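PDB 5XH8: extracellular invertase, which acts as a family GH32 beta-fructofuranosidase with high transfructosylation activity, probably splitting sucrose and passing the fructosyl unit on to make fructooligosaccharides such as 1-kestose. Local coordinates for residues A[172-177]-A[191-196]; A[181-186]-A[294-299]; A[206-211]-A[220-225]. All blocks are in the same frame, centred on the assembly; numbering follows the deposited sequence.

In the fold
Followed from the N terminus, the chain lays down strand 166-176, passes through helix 178-184 and returns as strand 191-199, where contact 1 closes the loop that holds the helix. The chain then runs along strand 203-211 and turns back as strand 219-227, and contact 3 closes this hairpin in series with contact 1. The two are the outer pairings of a four-stranded antiparallel sheet, one blade of the GH32 propeller, joined through strands 191-199 and 203-211. Contact 2 spans much more sequence, bringing helix 178-184 against strand 286-298 of the following sheet. It crosses contact 1, because its first segment lies inside that loop, and it encloses contact 3 entirely. The helix thus sits where two blades meet.

Contact 1: A[172-177]-A[191-196]; sequences PYVFQN and WYTVIS
F175 and Y192 form the apolar centre of this antiparallel strand pair. CB of Y192 lies over one face of the F175 ring, displaced toward its rim, with F175 CZ 3.6 Å from Y192 CB. The two rings meet obliquely, their planes 36° apart. F175 CE1 also touches V194 CG1 at 4.0 Å.

On the opposite face of the sheet, V174 CG2 packs 3.8 Å from W191 CZ3, while T193 OG1 is buried without a polar partner. Backbone bonds lace the strands together in two reciprocal pairs, Y173 with V194 and F175 with Y192, the shortest being Y192 N to F175 O at 2.7 Å. At the polar edge Q176 lies over W191, its amide plane within 5° of the indole: Q176 CG stands above the six-membered ring and Q176 NE2 is 3.5 Å from W191 NE1. The same NE2 also bonds N189 O.

The pair forms half of a propeller blade. Helix 178-184 receives Y192 OH at D181, strand 250-255 packs against F175 and V194, and strand 112-118 meets P172 and T193.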
loop_
_atom_site.group_PDB
_atom_site.type_symbol
_atom_site.label_atom_id
_atom_site.label_comp_id
_atom_site.label_asym_id
_atom_site.label_seq_id
_atom_site.Cartn_x
_atom_site.Cartn_y
_atom_site.Cartn_z
ATOM N N PRO A 172 0.305 -8.867 -13.289
ATOM C CA PRO A 172 1.611 -8.454 -13.788
ATOM C C PRO A 172 2.281 -9.582 -14.569
ATOM O O PRO A 172 2.274 -10.757 -14.114
ATOM C CB PRO A 172 2.385 -8.114 -12.511
ATOM C CG PRO A 172 1.713 -8.922 -11.437
ATOM C CD PRO A 172 0.272 -8.874 -11.806
ATOM N N TYR A 173 2.815 -9.220 -15.740
ATOM C CA TYR A 173 3.493 -10.154 -16.639
ATOM C C TYR A 173 4.933 -9.690 -16.872
ATOM O O TYR A 173 5.177 -8.690 -17.570
ATOM C CB TYR A 173 2.734 -10.272 -17.961
ATOM C CG TYR A 173 3.191 -11.458 -18.777
ATOM C CD1 TYR A 173 2.603 -12.727 -18.604
ATOM C CD2 TYR A 173 4.235 -11.340 -19.686
ATOM C CE1 TYR A 173 3.042 -13.829 -19.329
ATOM C CE2 TYR A 173 4.700 -12.446 -20.410
ATOM C CZ TYR A 173 4.095 -13.693 -20.233
ATOM O OH TYR A 173 4.553 -14.795 -20.950
ATOM N N VAL A 174 5.862 -10.418 -16.265
ATOM C CA VAL A 174 7.286 -10.148 -16.404
ATOM C C VAL A 174 7.829 -10.734 -17.717
ATOM O O VAL A 174 7.463 -11.859 -18.154
ATOM C CB VAL A 174 8.115 -10.661 -15.206
ATOM C CG1 VAL A 174 7.614 -10.082 -13.910
ATOM C CG2 VAL A 174 8.149 -12.180 -15.133
ATOM N N PHE A 175 8.691 -9.954 -18.363
ATOM C CA PHE A 175 9.304 -10.369 -19.627
ATOM C C PHE A 175 10.544 -9.534 -19.945
ATOM O O PHE A 175 10.694 -8.431 -19.426
ATOM C CB PHE A 175 8.316 -10.292 -20.806
ATOM C CG PHE A 175 7.926 -8.898 -21.190
ATOM C CD1 PHE A 175 7.015 -8.177 -20.421
ATOM C CD2 PHE A 175 8.454 -8.292 -22.341
ATOM C CE1 PHE A 175 6.646 -6.900 -20.770
ATOM C CE2 PHE A 175 8.098 -7.000 -22.678
ATOM C CZ PHE A 175 7.195 -6.300 -21.890
ATOM N N GLN A 176 11.397 -10.101 -20.792
ATOM C CA GLN A 176 12.614 -9.473 -21.307
ATOM C C GLN A 176 12.443 -9.206 -22.786
ATOM O O GLN A 176 11.753 -9.964 -23.492
ATOM C CB GLN A 176 13.803 -10.383 -21.065
ATOM C CG GLN A 176 14.088 -10.520 -19.585
ATOM C CD GLN A 176 15.266 -11.420 -19.267
ATOM O OE1 GLN A 176 15.292 -12.596 -19.632
ATOM N NE2 GLN A 176 16.234 -10.884 -18.546
ATOM N N ASN A 177 13.048 -8.112 -23.262
ATOM C CA ASN A 177 12.975 -7.775 -24.692
ATOM C C ASN A 177 14.093 -6.792 -25.147
ATOM O O ASN A 177 14.127 -5.644 -24.699
ATOM C CB ASN A 177 11.604 -7.215 -25.053
ATOM C CG ASN A 177 11.435 -7.070 -26.555
ATOM O OD1 ASN A 177 11.854 -6.069 -27.137
ATOM N ND2 ASN A 177 10.890 -8.100 -27.196
ATOM N N TRP A 191 14.311 -6.581 -16.941
ATOM C CA TRP A 191 12.998 -7.203 -16.794
ATOM C C TRP A 191 11.988 -6.091 -16.885
ATOM O O TRP A 191 12.113 -5.080 -16.184
ATOM C CB TRP A 191 12.887 -7.955 -15.466
ATOM C CG TRP A 191 13.499 -9.324 -15.525
ATOM C CD1 TRP A 191 14.733 -9.721 -15.031
ATOM C CD2 TRP A 191 12.901 -10.495 -16.077
ATOM N NE1 TRP A 191 14.921 -11.057 -15.266
ATOM C CE2 TRP A 191 13.817 -11.560 -15.904
ATOM C CE3 TRP A 191 11.667 -10.755 -16.694
ATOM C CZ2 TRP A 191 13.552 -12.857 -16.345
ATOM C CZ3 TRP A 191 11.405 -12.053 -17.127
ATOM C CH2 TRP A 191 12.343 -13.080 -16.958
ATOM N N TYR A 192 11.038 -6.253 -17.805
ATOM C CA TYR A 192 9.847 -5.427 -17.923
ATOM C C TYR A 192 8.665 -6.129 -17.259
ATOM O O TYR A 192 8.670 -7.348 -17.124
ATOM C CB TYR A 192 9.515 -5.149 -19.399
ATOM C CG TYR A 192 10.672 -4.451 -20.085
ATOM C CD1 TYR A 192 10.851 -3.067 -19.961
ATOM C CD2 TYR A 192 11.626 -5.180 -20.776
ATOM C CE1 TYR A 192 11.931 -2.432 -20.553
ATOM C CE2 TYR A 192 12.712 -4.555 -21.372
ATOM C CZ TYR A 192 12.863 -3.184 -21.262
ATOM O OH TYR A 192 13.958 -2.573 -21.829
ATOM N N THR A 193 7.673 -5.337 -16.873
ATOM C CA THR A 193 6.391 -5.838 -16.423
ATOM C C THR A 193 5.309 -5.052 -17.106
ATOM O O THR A 193 5.358 -3.826 -17.126
ATOM C CB THR A 193 6.236 -5.693 -14.889
ATOM O OG1 THR A 193 7.234 -6.496 -14.233
ATOM C CG2 THR A 193 4.875 -6.153 -14.454
ATOM N N VAL A 194 4.329 -5.755 -17.667
ATOM C CA VAL A 194 3.044 -5.135 -18.000
ATOM C C VAL A 194 2.007 -5.473 -16.942
ATOM O O VAL A 194 1.974 -6.598 -16.425
ATOM C CB VAL A 194 2.475 -5.433 -19.415
ATOM C CG1 VAL A 194 3.288 -4.681 -20.470
ATOM C CG2 VAL A 194 2.398 -6.922 -19.718
ATOM N N ILE A 195 1.163 -4.482 -16.641
ATOM C CA ILE A 195 0.025 -4.658 -15.753
ATOM C C ILE A 195 -1.193 -4.328 -16.592
ATOM O O ILE A 195 -1.158 -3.361 -17.357
ATOM C CB ILE A 195 0.149 -3.759 -14.499
ATOM C CG1 ILE A 195 1.426 -4.141 -13.699
ATOM C CG2 ILE A 195 -1.111 -3.889 -13.645
ATOM C CD1 ILE A 195 1.693 -3.299 -12.454
ATOM N N SER A 196 -2.248 -5.130 -16.479
ATOM C CA SER A 196 -3.410 -5.003 -17.371
ATOM C C SER A 196 -4.579 -4.336 -16.694
ATOM O O SER A 196 -4.889 -4.603 -15.520
ATOM C CB SER A 196 -3.850 -6.367 -17.916
ATOM O OG SER A 196 -2.798 -6.985 -18.635
#

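Contact 2: A[181-186]-A[294-299]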
loop_
_atom_site.group_PDB
_atom_site.type_symbol
_atom_site.label_atom_id
_atom_site.label_comp_id
_atom_site.label_asym_id
_atom_site.label_seq_id
_atom_site.Cartn_x
_atom_site.Cartn_y
_atom_site.Cartn_z
ATOM N N ASP A 181 14.904 -2.744 -24.852
ATOM C CA ASP A 181 16.173 -2.282 -24.244
ATOM C C ASP A 181 16.818 -1.190 -25.121
ATOM O O ASP A 181 17.200 -0.120 -24.620
ATOM C CB ASP A 181 17.182 -3.410 -24.050
ATOM C CG ASP A 181 16.749 -4.451 -23.024
ATOM O OD1 ASP A 181 15.825 -4.203 -22.199
ATOM O OD2 ASP A 181 17.400 -5.518 -23.028
ATOM N N SER A 182 16.901 -1.463 -26.424
ATOM C CA SER A 182 17.471 -0.513 -27.382
ATOM C C SER A 182 16.692 0.800 -27.427
ATOM O O SER A 182 17.290 1.872 -27.294
ATOM C CB SER A 182 17.573 -1.138 -28.774
ATOM O OG SER A 182 17.732 -0.117 -29.737
ATOM N N LEU A 183 15.369 0.729 -27.577
ATOM C CA LEU A 183 14.546 1.931 -27.663
ATOM C C LEU A 183 14.552 2.792 -26.389
ATOM O O LEU A 183 14.450 4.028 -26.477
ATOM C CB LEU A 183 13.097 1.578 -27.974
ATOM C CG LEU A 183 12.701 1.229 -29.402
ATOM C CD1 LEU A 183 11.278 0.690 -29.384
ATOM C CD2 LEU A 183 12.787 2.438 -30.327
ATOM N N LEU A 184 14.656 2.144 -25.221
ATOM C CA LEU A 184 14.581 2.838 -23.922
ATOM C C LEU A 184 15.943 3.045 -23.251
ATOM O O LEU A 184 16.008 3.565 -22.150
ATOM C CB LEU A 184 13.672 2.047 -22.979
ATOM C CG LEU A 184 12.211 1.960 -23.447
ATOM C CD1 LEU A 184 11.476 0.846 -22.723
ATOM C CD2 LEU A 184 11.499 3.292 -23.259
ATOM N N HIS A 185 17.021 2.629 -23.915
ATOM C CA HIS A 185 18.366 2.626 -23.338
ATOM C C HIS A 185 18.400 1.920 -21.978
ATOM O O HIS A 185 19.088 2.358 -21.057
ATOM C CB HIS A 185 18.929 4.062 -23.275
ATOM C CG HIS A 185 18.883 4.765 -24.595
ATOM N ND1 HIS A 185 17.882 5.650 -24.932
ATOM C CD2 HIS A 185 19.677 4.661 -25.686
ATOM C CE1 HIS A 185 18.072 6.079 -26.166
ATOM N NE2 HIS A 185 19.158 5.499 -26.644
ATOM N N SER A 186 17.670 0.804 -21.863
ATOM C CA SER A 186 17.633 0.057 -20.602
ATOM C C SER A 186 18.896 -0.741 -20.549
ATOM O O SER A 186 19.446 -1.084 -21.596
ATOM C CB SER A 186 16.437 -0.916 -20.536
ATOM O OG SER A 186 15.227 -0.277 -20.880
ATOM N N GLY A 294 2.160 -6.236 -33.295
ATOM C CA GLY A 294 2.397 -4.819 -33.403
ATOM C C GLY A 294 3.845 -4.419 -33.492
ATOM O O GLY A 294 4.751 -5.203 -33.179
ATOM N N THR A 295 4.058 -3.182 -33.931
ATOM C CA THR A 295 5.403 -2.621 -34.002
ATOM C C THR A 295 5.549 -1.711 -32.808
ATOM O O THR A 295 4.572 -1.143 -32.316
ATOM C CB THR A 295 5.653 -1.836 -35.315
ATOM O OG1 THR A 295 4.662 -0.816 -35.453
ATOM C CG2 THR A 295 5.597 -2.764 -36.559
ATOM N N VAL A 296 6.783 -1.565 -32.356
ATOM C CA VAL A 296 7.088 -0.754 -31.216
ATOM C C VAL A 296 7.953 0.410 -31.657
ATOM O O VAL A 296 9.022 0.205 -32.191
ATOM C CB VAL A 296 7.817 -1.588 -30.156
ATOM C CG1 VAL A 296 8.101 -0.747 -28.927
ATOM C CG2 VAL A 296 6.949 -2.778 -29.765
ATOM N N SER A 297 7.483 1.624 -31.411
ATOM C CA SER A 297 8.227 2.848 -31.712
ATOM C C SER A 297 8.377 3.685 -30.445
ATOM O O SER A 297 7.733 3.413 -29.432
ATOM C CB SER A 297 7.460 3.659 -32.739
ATOM O OG SER A 297 6.192 4.006 -32.215
ATOM N N ARG A 298 9.219 4.709 -30.528
ATOM C CA ARG A 298 9.404 5.673 -29.461
ATOM C C ARG A 298 9.209 7.095 -29.989
ATOM O O ARG A 298 9.539 7.407 -31.123
ATOM C CB ARG A 298 10.783 5.528 -28.826
ATOM C CG ARG A 298 10.920 6.357 -27.567
ATOM C CD ARG A 298 12.172 6.039 -26.792
ATOM N NE ARG A 298 12.310 6.936 -25.646
ATOM C CZ ARG A 298 13.365 6.986 -24.833
ATOM N NH1 ARG A 298 14.418 6.198 -25.009
ATOM N NH2 ARG A 298 13.373 7.846 -23.826
ATOM N N ASN A 299 8.676 7.950 -29.134
ATOM C CA ASN A 299 8.332 9.307 -29.497
ATOM C C ASN A 299 8.417 10.153 -28.214
ATOM O O ASN A 299 7.508 10.914 -27.890
ATOM C CB ASN A 299 6.914 9.259 -30.086
ATOM C CG ASN A 299 6.681 10.294 -31.159
ATOM O OD1 ASN A 299 5.680 11.014 -31.131
ATOM N ND2 ASN A 299 7.585 10.356 -32.134
#
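R298 of strand 286-298 meets L183 near the C-terminal end of helix 178-184, which finishes in a Schellman motif, and the contact so joins adjacent blades of the beta-propeller at the surface. The motif shows in H185, which leaves the helix with a positive phi of 52°, and in the bond from S186 N back to D181 O; the companion bond from H185 N to S182 O is weak.

The arginine side chain illustrates how one long residue can serve such a helix end. R298 CB packs 4.0 Å from L183 CD2, the two side chains sliding past each other in opposite directions. CG lies anti to the backbone N, and a nearly straight chi2 of 170° then sets R298 CD 3.1 Å from L183 O. The chain stays extended to NE, which turns to another partner, G300 O, two residues on. At the tip, R298 NH1 donates to L183 O at 2.6 Å, arriving in the carbonyl plane on a lone pair, with the oxygen itself close to the guanidinium plane. The cation probably complements the partial negative charge that gathers where a helix ends. H185 ND1 lies 3.5 Å from R298 NH1, with the imidazole and guanidinium planes 57° apart.

L183 CD1 meets V296 CG1 at 3.5 Å, and V302 of the next strand extends this apolar patch. Over one face of the R298 guanidinium, offset toward its rim, stands L184 CD2, 4.3 Å above the plane.

Contact 3: A[206-211]-A[220-225]; sequences QFLYRQ and EYLGQW
Y209 and Y221 present their rings on one side of this hairpin, with planes 49° apart: Y221 CD1 lies over one face of the Y209 ring, 3.7 Å from Y209 CZ. The Y221 ring carries G223 N over its centre, and Y221 OH comes to the edge of the F207 ring, 3.7 Å from F207 CD1. At the edge of the W225 indole, close to its plane, Q206 OE1 accepts a hydrogen bond of 2.8 Å from W225 NE1. The extended Q206 chain lies beside the indole, and its NE2 bonds T268 OG1 of the next sheet. L208 CD2 packs 3.7 Å from W225 CB.

Backbone bonds join R210 and E220 in both directions, and run from L208 N to G223 O and from L222 N to L208 O. The R210 and E220 side chains lie side by side. R210 NE is 2.9 Å and R210 NH2 3.2 Å from E220 OE1, both coming from the same side above the carboxylate plane. L222 CD2 lies over a guanidinium face. NH1 bonds L184 O and S186 OG at the end of helix 178-184.

The salt bridge thus adds to the R210-E220 backbone pair: one carboxylate oxygen takes two donors, probably steadying the arginine's charge and fixing the guanidinium orientation while NH1 reaches the helix.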
loop_
_atom_site.group_PDB
_atom_site.type_symbol
_atom_site.label_atom_id
_atom_site.label_comp_id
_atom_site.label_asym_id
_atom_site.label_seq_id
_atom_site.Cartn_x
_atom_site.Cartn_y
_atom_site.Cartn_z
ATOM N N GLN A 206 -2.526 -1.471 -21.274
ATOM C CA GLN A 206 -1.429 -2.085 -20.587
ATOM C C GLN A 206 -0.514 -0.992 -20.082
ATOM O O GLN A 206 -0.044 -0.121 -20.862
ATOM C CB GLN A 206 -0.638 -2.994 -21.517
ATOM C CG GLN A 206 -1.420 -4.199 -22.008
ATOM C CD GLN A 206 -0.561 -5.148 -22.826
ATOM O OE1 GLN A 206 0.617 -4.885 -23.096
ATOM N NE2 GLN A 206 -1.143 -6.269 -23.204
ATOM N N PHE A 207 -0.255 -1.043 -18.780
ATOM C CA PHE A 207 0.673 -0.152 -18.121
ATOM C C PHE A 207 2.026 -0.842 -18.091
ATOM O O PHE A 207 2.125 -1.964 -17.580
ATOM C CB PHE A 207 0.192 0.122 -16.694
ATOM C CG PHE A 207 -1.207 0.651 -16.622
ATOM C CD1 PHE A 207 -1.464 2.013 -16.816
ATOM C CD2 PHE A 207 -2.266 -0.197 -16.393
ATOM C CE1 PHE A 207 -2.755 2.503 -16.757
ATOM C CE2 PHE A 207 -3.553 0.283 -16.327
ATOM C CZ PHE A 207 -3.799 1.636 -16.516
ATOM N N LEU A 208 3.068 -0.167 -18.602
ATOM C CA LEU A 208 4.394 -0.771 -18.798
ATOM C C LEU A 208 5.357 -0.247 -17.754
ATOM O O LEU A 208 5.334 0.951 -17.447
ATOM C CB LEU A 208 4.922 -0.472 -20.217
ATOM C CG LEU A 208 6.310 -1.021 -20.606
ATOM C CD1 LEU A 208 6.315 -2.550 -20.630
ATOM C CD2 LEU A 208 6.772 -0.459 -21.957
ATOM N N TYR A 209 6.194 -1.144 -17.222
ATOM C CA TYR A 209 7.216 -0.816 -16.239
ATOM C C TYR A 209 8.527 -1.504 -16.546
ATOM O O TYR A 209 8.550 -2.548 -17.185
ATOM C CB TYR A 209 6.784 -1.272 -14.811
ATOM C CG TYR A 209 5.558 -0.607 -14.271
ATOM C CD1 TYR A 209 4.292 -0.993 -14.698
ATOM C CD2 TYR A 209 5.649 0.402 -13.324
ATOM C CE1 TYR A 209 3.159 -0.374 -14.211
ATOM C CE2 TYR A 209 4.518 1.020 -12.826
ATOM C CZ TYR A 209 3.275 0.611 -13.270
ATOM O OH TYR A 209 2.150 1.222 -12.810
ATOM N N ARG A 210 9.626 -0.964 -16.029
ATOM C CA ARG A 210 10.898 -1.700 -16.043
ATOM C C ARG A 210 11.488 -1.711 -14.663
ATOM O O ARG A 210 11.257 -0.787 -13.892
ATOM C CB ARG A 210 11.880 -1.108 -17.054
ATOM C CG ARG A 210 12.436 0.268 -16.741
ATOM C CD ARG A 210 13.455 0.684 -17.806
ATOM N NE ARG A 210 13.796 2.080 -17.631
ATOM C CZ ARG A 210 14.533 2.822 -18.466
ATOM N NH1 ARG A 210 15.043 2.329 -19.592
ATOM N NH2 ARG A 210 14.764 4.088 -18.153
ATOM N N GLN A 211 12.253 -2.752 -14.349
ATOM C CA GLN A 211 12.948 -2.818 -13.075
ATOM C C GLN A 211 13.904 -1.622 -12.987
ATOM O O GLN A 211 14.506 -1.224 -13.985
ATOM C CB GLN A 211 13.703 -4.146 -12.880
ATOM C CG GLN A 211 14.942 -4.318 -13.709
ATOM C CD GLN A 211 15.709 -5.584 -13.399
ATOM O OE1 GLN A 211 16.138 -5.840 -12.270
ATOM N NE2 GLN A 211 15.924 -6.357 -14.404
ATOM N N GLU A 220 10.013 1.263 -12.515
ATOM C CA GLU A 220 9.888 2.567 -13.136
ATOM C C GLU A 220 8.759 2.529 -14.140
ATOM O O GLU A 220 8.735 1.668 -15.012
ATOM C CB GLU A 220 11.207 2.931 -13.809
ATOM C CG GLU A 220 11.188 4.277 -14.503
ATOM C CD GLU A 220 12.532 4.637 -15.130
ATOM O OE1 GLU A 220 13.415 3.775 -15.288
ATOM O OE2 GLU A 220 12.698 5.813 -15.449
ATOM N N TYR A 221 7.833 3.472 -14.039
ATOM C CA TYR A 221 6.688 3.529 -14.929
ATOM C C TYR A 221 7.094 4.092 -16.298
ATOM O O TYR A 221 7.732 5.142 -16.362
ATOM C CB TYR A 221 5.588 4.397 -14.322
ATOM C CG TYR A 221 4.338 4.495 -15.179
ATOM C CD1 TYR A 221 3.702 3.345 -15.667
ATOM C CD2 TYR A 221 3.787 5.736 -15.498
ATOM C CE1 TYR A 221 2.552 3.446 -16.451
ATOM C CE2 TYR A 221 2.641 5.842 -16.276
ATOM C CZ TYR A 221 2.024 4.695 -16.742
ATOM O OH TYR A 221 0.899 4.818 -17.533
ATOM N N LEU A 222 6.716 3.400 -17.372
ATOM C CA LEU A 222 7.058 3.795 -18.744
ATOM C C LEU A 222 5.863 4.189 -19.592
ATOM O O LEU A 222 5.987 4.376 -20.817
ATOM C CB LEU A 222 7.800 2.661 -19.424
ATOM C CG LEU A 222 9.113 2.273 -18.759
ATOM C CD1 LEU A 222 9.637 1.012 -19.395
ATOM C CD2 LEU A 222 10.150 3.400 -18.834
ATOM N N GLY A 223 4.707 4.327 -18.961
ATOM C CA GLY A 223 3.510 4.825 -19.640
ATOM C C GLY A 223 2.566 3.727 -20.066
ATOM O O GLY A 223 2.892 2.529 -19.990
ATOM N N GLN A 224 1.398 4.145 -20.540
ATOM C CA GLN A 224 0.473 3.236 -21.188
ATOM C C GLN A 224 0.969 2.877 -22.581
ATOM O O GLN A 224 0.517 3.460 -23.567
ATOM C CB GLN A 224 -0.902 3.868 -21.303
ATOM C CG GLN A 224 -1.534 4.106 -19.951
ATOM C CD GLN A 224 -2.722 4.994 -20.050
ATOM O OE1 GLN A 224 -2.662 6.166 -19.654
ATOM N NE2 GLN A 224 -3.819 4.460 -20.564
ATOM N N TRP A 225 1.877 1.913 -22.664
ATOM C CA TRP A 225 2.524 1.615 -23.936
ATOM C C TRP A 225 1.511 1.153 -25.001
ATOM O O TRP A 225 1.778 1.286 -26.178
ATOM C CB TRP A 225 3.708 0.643 -23.749
ATOM C CG TRP A 225 3.381 -0.796 -23.855
ATOM C CD1 TRP A 225 2.351 -1.462 -23.237
ATOM C CD2 TRP A 225 4.072 -1.764 -24.628
ATOM N NE1 TRP A 225 2.349 -2.788 -23.598
ATOM C CE2 TRP A 225 3.400 -3.008 -24.446
ATOM C CE3 TRP A 225 5.183 -1.713 -25.478
ATOM C CZ2 TRP A 225 3.818 -4.186 -25.083
ATOM C CZ3 TRP A 225 5.608 -2.894 -26.093
ATOM C CH2 TRP A 225 4.923 -4.112 -25.895
#